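Local atomic coordinates of nucleoside kinase (Methanococcus jannaschii, PDB entry 2C4E), a protein that phosphorylates a wide range of nucleosides, chiefly inosine, guanosine and cytidine, to their monophosphates, using ATP as the preferred phosphate donor with magnesium or manganese. Residues A[95-100]-A[115-120]; A[12-17]-A[63-68]. One frame throughout, in Å; residues are numbered along the deposited sequence.

Interaction 1 (A[95-100]-A[115-120])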
loop_
_atom_site.group_PDB
_atom_site.type_symbol
_atom_site.label_atom_id
_atom_site.label_comp_id
_atom_site.label_asym_id
_atom_site.label_seq_id
_atom_site.Cartn_x
_atom_site.Cartn_y
_atom_site.Cartn_z
ATOM N N GLU A 95 -10.076 -6.232 7.289
ATOM C CA GLU A 95 -10.315 -4.888 6.713
ATOM C C GLU A 95 -10.972 -4.907 5.315
ATOM O O GLU A 95 -10.992 -5.941 4.640
ATOM C CB GLU A 95 -9.003 -4.107 6.600
ATOM C CG GLU A 95 -8.042 -4.574 5.508
ATOM C CD GLU A 95 -6.651 -3.966 5.676
ATOM O OE1 GLU A 95 -6.471 -2.758 5.388
ATOM O OE2 GLU A 95 -5.729 -4.685 6.115
ATOM N N THR A 96 -11.484 -3.736 4.893
ATOM C CA THR A 96 -12.149 -3.536 3.592
ATOM C C THR A 96 -11.157 -3.754 2.436
ATOM O O THR A 96 -10.014 -3.312 2.551
ATOM C CB THR A 96 -12.702 -2.078 3.514
ATOM O OG1 THR A 96 -13.613 -1.844 4.599
ATOM C CG2 THR A 96 -13.530 -1.825 2.230
ATOM N N PRO A 97 -11.555 -4.397 1.321
ATOM C CA PRO A 97 -10.637 -4.546 0.181
ATOM C C PRO A 97 -10.037 -3.216 -0.281
ATOM O O PRO A 97 -10.720 -2.186 -0.265
ATOM C CB PRO A 97 -11.532 -5.147 -0.919
ATOM C CG PRO A 97 -12.563 -5.919 -0.158
ATOM C CD PRO A 97 -12.846 -5.070 1.068
ATOM N N LYS A 98 -8.768 -3.243 -0.678
ATOM C CA LYS A 98 -8.051 -2.023 -1.080
ATOM C C LYS A 98 -7.168 -2.274 -2.296
ATOM O O LYS A 98 -6.668 -3.376 -2.462
ATOM C CB LYS A 98 -7.194 -1.512 0.076
ATOM C CG LYS A 98 -8.009 -0.922 1.210
ATOM C CD LYS A 98 -7.198 -0.733 2.471
ATOM C CE LYS A 98 -8.096 -0.334 3.640
ATOM N NZ LYS A 98 -8.800 -1.525 4.256
ATOM N N ALA A 99 -7.013 -1.261 -3.149
ATOM C CA ALA A 99 -6.123 -1.339 -4.299
ATOM C C ALA A 99 -5.011 -0.307 -4.124
ATOM O O ALA A 99 -5.295 0.882 -4.086
ATOM C CB ALA A 99 -6.910 -1.088 -5.601
ATOM N N TRP A 100 -3.773 -0.785 -3.985
ATOM C CA TRP A 100 -2.569 0.051 -3.805
ATOM C C TRP A 100 -1.782 0.160 -5.105
ATOM O O TRP A 100 -1.054 -0.781 -5.477
ATOM C CB TRP A 100 -1.615 -0.554 -2.771
ATOM C CG TRP A 100 -2.023 -0.436 -1.335
ATOM C CD1 TRP A 100 -2.548 0.654 -0.706
ATOM C CD2 TRP A 100 -1.914 -1.457 -0.341
ATOM N NE1 TRP A 100 -2.782 0.371 0.620
ATOM C CE2 TRP A 100 -2.405 -0.922 0.870
ATOM C CE3 TRP A 100 -1.460 -2.782 -0.354
ATOM C CZ2 TRP A 100 -2.458 -1.663 2.054
ATOM C CZ3 TRP A 100 -1.512 -3.518 0.822
ATOM C CH2 TRP A 100 -2.005 -2.956 2.008
ATOM N N TRP A 115 -7.269 -8.466 -0.830
ATOM C CA TRP A 115 -8.510 -9.244 -0.799
ATOM C C TRP A 115 -9.340 -8.951 0.454
ATOM O O TRP A 115 -10.529 -8.677 0.361
ATOM C CB TRP A 115 -8.130 -10.721 -0.859
ATOM C CG TRP A 115 -9.234 -11.682 -1.076
ATOM C CD1 TRP A 115 -9.552 -12.729 -0.271
ATOM C CD2 TRP A 115 -10.127 -11.744 -2.193
ATOM N NE1 TRP A 115 -10.602 -13.431 -0.803
ATOM C CE2 TRP A 115 -10.981 -12.841 -1.983
ATOM C CE3 TRP A 115 -10.310 -10.971 -3.345
ATOM C CZ2 TRP A 115 -11.992 -13.189 -2.879
ATOM C CZ3 TRP A 115 -11.313 -11.323 -4.238
ATOM C CH2 TRP A 115 -12.139 -12.419 -3.996
ATOM N N GLY A 116 -8.689 -8.984 1.623
ATOM C CA GLY A 116 -9.315 -8.626 2.888
ATOM C C GLY A 116 -10.629 -9.350 3.176
ATOM O O GLY A 116 -10.663 -10.597 3.203
ATOM N N ALA A 117 -11.698 -8.555 3.355
ATOM C CA ALA A 117 -13.042 -9.052 3.708
ATOM C C ALA A 117 -13.757 -9.839 2.606
ATOM O O ALA A 117 -14.757 -10.507 2.875
ATOM C CB ALA A 117 -13.933 -7.879 4.149
ATOM N N ALA A 118 -13.278 -9.734 1.366
ATOM C CA ALA A 118 -13.761 -10.591 0.278
ATOM C C ALA A 118 -13.575 -12.091 0.564
ATOM O O ALA A 118 -14.202 -12.937 -0.085
ATOM C CB ALA A 118 -13.077 -10.215 -1.030
ATOM N N LYS A 119 -12.728 -12.431 1.534
ATOM C CA LYS A 119 -12.611 -13.824 1.971
ATOM C C LYS A 119 -13.966 -14.389 2.425
ATOM O O LYS A 119 -14.174 -15.600 2.404
ATOM C CB LYS A 119 -11.540 -13.988 3.071
ATOM C CG LYS A 119 -11.907 -13.396 4.429
ATOM C CD LYS A 119 -12.753 -14.348 5.253
ATOM C CE LYS A 119 -12.340 -14.410 6.682
ATOM N NZ LYS A 119 -12.998 -15.544 7.400
ATOM N N HIS A 120 -14.880 -13.513 2.836
ATOM C CA HIS A 120 -16.161 -13.945 3.390
ATOM C C HIS A 120 -17.166 -14.428 2.339
ATOM O O HIS A 120 -18.110 -15.119 2.711
ATOM C CB HIS A 120 -16.807 -12.831 4.234
ATOM C CG HIS A 120 -16.098 -12.553 5.519
ATOM N ND1 HIS A 120 -16.017 -13.475 6.542
ATOM C CD2 HIS A 120 -15.425 -11.458 5.945
ATOM C CE1 HIS A 120 -15.331 -12.956 7.543
ATOM N NE2 HIS A 120 -14.966 -11.732 7.210
#

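Interaction 2 (A[12-17]-A[63-68])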
loop_
_atom_site.group_PDB
_atom_site.type_symbol
_atom_site.label_atom_id
_atom_site.label_comp_id
_atom_site.label_asym_id
_atom_site.label_seq_id
_atom_site.Cartn_x
_atom_site.Cartn_y
_atom_site.Cartn_z
ATOM N N GLY A 12 -20.442 -7.313 -5.923
ATOM C CA GLY A 12 -19.009 -7.395 -6.091
ATOM C C GLY A 12 -18.281 -6.403 -5.209
ATOM O O GLY A 12 -18.793 -5.946 -4.188
ATOM N N HIS A 13 -17.087 -6.049 -5.635
ATOM C CA HIS A 13 -16.195 -5.255 -4.803
ATOM C C HIS A 13 -16.690 -3.851 -4.504
ATOM O O HIS A 13 -17.070 -3.105 -5.402
ATOM C CB HIS A 13 -14.833 -5.162 -5.469
ATOM C CG HIS A 13 -14.076 -6.449 -5.458
ATOM N ND1 HIS A 13 -14.006 -7.262 -4.346
ATOM C CD2 HIS A 13 -13.334 -7.051 -6.414
ATOM C CE1 HIS A 13 -13.265 -8.321 -4.628
ATOM N NE2 HIS A 13 -12.849 -8.219 -5.876
ATOM N N THR A 14 -16.641 -3.527 -3.215
ATOM C CA THR A 14 -16.566 -2.180 -2.714
ATOM C C THR A 14 -15.176 -2.024 -2.089
ATOM O O THR A 14 -14.811 -2.779 -1.198
ATOM C CB THR A 14 -17.678 -1.965 -1.681
ATOM O OG1 THR A 14 -18.952 -1.977 -2.345
ATOM C CG2 THR A 14 -17.569 -0.594 -1.056
ATOM N N ALA A 15 -14.394 -1.069 -2.585
ATOM C CA ALA A 15 -12.982 -0.957 -2.211
ATOM C C ALA A 15 -12.507 0.478 -2.095
ATOM O O ALA A 15 -13.110 1.378 -2.655
ATOM C CB ALA A 15 -12.115 -1.684 -3.225
ATOM N N LEU A 16 -11.408 0.672 -1.369
ATOM C CA LEU A 16 -10.729 1.963 -1.309
ATOM C C LEU A 16 -9.496 1.898 -2.201
ATOM O O LEU A 16 -8.671 1.010 -2.029
ATOM C CB LEU A 16 -10.318 2.266 0.130
ATOM C CG LEU A 16 -11.509 2.346 1.089
ATOM C CD1 LEU A 16 -11.065 2.079 2.522
ATOM C CD2 LEU A 16 -12.178 3.706 0.948
ATOM N N ASP A 17 -9.389 2.828 -3.150
ATOM C CA ASP A 17 -8.295 2.888 -4.116
ATOM C C ASP A 17 -7.282 3.966 -3.699
ATOM O O ASP A 17 -7.656 5.090 -3.384
ATOM C CB ASP A 17 -8.821 3.244 -5.511
ATOM C CG ASP A 17 -9.798 2.218 -6.083
ATOM O OD1 ASP A 17 -9.838 1.060 -5.618
ATOM O OD2 ASP A 17 -10.551 2.499 -7.038
ATOM N N SER A 63 -21.821 -6.318 -1.132
ATOM C CA SER A 63 -20.376 -6.465 -1.029
ATOM C C SER A 63 -20.001 -6.932 0.368
ATOM O O SER A 63 -20.775 -6.764 1.308
ATOM C CB SER A 63 -19.661 -5.125 -1.257
ATOM O OG SER A 63 -20.082 -4.483 -2.441
ATOM N N CYS A 64 -18.810 -7.505 0.492
ATOM C CA CYS A 64 -18.182 -7.733 1.792
ATOM C C CYS A 64 -17.220 -6.587 2.129
ATOM O O CYS A 64 -16.251 -6.338 1.405
ATOM C CB CYS A 64 -17.405 -9.051 1.792
ATOM S SG CYS A 64 -18.432 -10.527 1.662
ATOM N N VAL A 65 -17.504 -5.893 3.227
ATOM C CA VAL A 65 -16.663 -4.802 3.722
ATOM C C VAL A 65 -16.082 -5.171 5.089
ATOM O O VAL A 65 -16.464 -6.176 5.676
ATOM C CB VAL A 65 -17.439 -3.454 3.755
ATOM C CG1 VAL A 65 -17.972 -3.123 2.362
ATOM C CG2 VAL A 65 -18.591 -3.483 4.766
ATOM N N GLY A 66 -15.142 -4.373 5.575
ATOM C CA GLY A 66 -14.385 -4.707 6.777
ATOM C C GLY A 66 -14.737 -3.860 7.983
ATOM O O GLY A 66 -15.633 -3.021 7.928
ATOM N N TYR A 67 -14.004 -4.084 9.077
ATOM C CA TYR A 67 -14.186 -3.338 10.325
ATOM C C TYR A 67 -13.893 -1.844 10.192
ATOM O O TYR A 67 -14.322 -1.046 11.042
ATOM C CB TYR A 67 -13.333 -3.949 11.458
ATOM C CG TYR A 67 -11.822 -3.981 11.208
ATOM C CD1 TYR A 67 -11.049 -2.821 11.309
ATOM C CD2 TYR A 67 -11.164 -5.175 10.888
ATOM C CE1 TYR A 67 -9.665 -2.843 11.086
ATOM C CE2 TYR A 67 -9.781 -5.208 10.665
ATOM C CZ TYR A 67 -9.038 -4.038 10.767
ATOM O OH TYR A 67 -7.674 -4.051 10.544
ATOM N N ASP A 68 -13.135 -1.475 9.150
ATOM C CA ASP A 68 -12.792 -0.075 8.877
ATOM C C ASP A 68 -13.780 0.614 7.939
ATOM O O ASP A 68 -13.615 1.785 7.613
ATOM C CB ASP A 68 -11.362 0.045 8.330
ATOM C CG ASP A 68 -11.189 -0.594 6.962
ATOM O OD1 ASP A 68 -12.000 -1.474 6.606
ATOM O OD2 ASP A 68 -10.262 -0.285 6.183
HETATM O O HOH W 1 -16.010 -5.161 -0.912
#

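Interaction 1 (A[95-100]-A[115-120])
P97 and W115 bring two rings into this contact, but the indole turns from the proline: P97 CG lies 3.5 Å from W115 O, not against the aromatic system. W115 CG is anti to its backbone N (chi1 -170°) and so carried away from 95-100; A118 CB stands 3.4 Å above the indole plane, over its centre. The place is the small lid sheet of the ribokinase fold: 95-100 leads into strand 98-103, whose antiparallel neighbour is strand 109-114; the segment 115-120 follows the latter and enters a 3-10 segment at 117-120. One direct hydrogen bond joins the two, A117 N to E95 O at 3.0 Å; it is bent at the hydrogen (133°), although the donor lies nearly in line with the carbonyl. E95 O also approaches G116 CA, where phi is positive and there is no side chain; a CB would point toward 95-100 and clash with E95 O. Around the bond, P97 CD meets A117 CB at 4.3 Å, and P97 CG reaches A118 CB. P97 also packs on F113, a substrate-binding residue, while W115 and G116 make backbone hydrogen bonds to the second subunit. Within 95-100, chi4 of 80° turns K98 NZ off its extended chain; besides a salt bridge to D68 OD2, it bridges the anti lone pair of E95 OE1, as a salt bridge of 2.9 Å, and T96 O, met in the carbonyl plane at 2.8 Å.

Interaction 2 (A[12-17]-A[63-68])
S63 and T14 share one side-chain orientation: each hydroxyl is anti to its own carbonyl carbon and beside its backbone N (chi1 -51° in S63, -69° in T14), which brings the two oxygens together. T14 OG1 donates to S63 OG at 2.8 Å, and S63 OG donates in turn to G12 O at 2.6 Å, arriving nearly along the C=O axis (165°). The S63 hydroxyl is thus both acceptor and donor in a short relay that ends on a backbone carbonyl; G12 O receives a further, weak hydrogen bond from Y121 OH. The two segments run in roughly the same direction just beyond neighbouring parallel strands of the large sheet, 7-11 and 58-62, where 12-17 passes from the large alpha/beta core of the ribokinase fold to lid strand 15-21. Here the backbones are joined through a water, which accepts from T14 N at 2.9 Å and donates to C64 O at 2.6 Å. Beyond it the contact becomes looser: T14 CB faces V65 CG1 at 4.2 Å, and L16 CD1 comes to 4.4 Å from the carboxylate oxygen D68 OD2. The D68 carboxylate has stronger partners elsewhere, T96 through OD1 and K98 through OD2. D17, at the end of the segment, binds substrate, and the H13 ring meets that of substrate-binding F113. The relay gives both buried hydroxyl protons an acceptor, S63 OG and then a backbone carbonyl, without any charge, and each bond probably strengthens the next.

Overall arrangement
Both contacts are buried, their centres about 6 Å apart, and both reach the lid sheet, in which strands 15-21 and 98-103 are parallel neighbours. Interaction 2 sits where the chain passes from the large sheet to the lid and touches no other subunit; it relies on uncharged hydroxyls and a water. Interaction 1 lies at the lid's dimer-facing part, with proline-alanine packing and one backbone bond, beside a salt bridge internal to 95-100. D68 of 63-68 couples them, its OD1 2.6 Å from T96 OG1, a probable hydrogen bond, and its OD2 in a 2.7 Å salt bridge with K98 NZ. Backbone bonding of L16 with P97 joins their first segments as well.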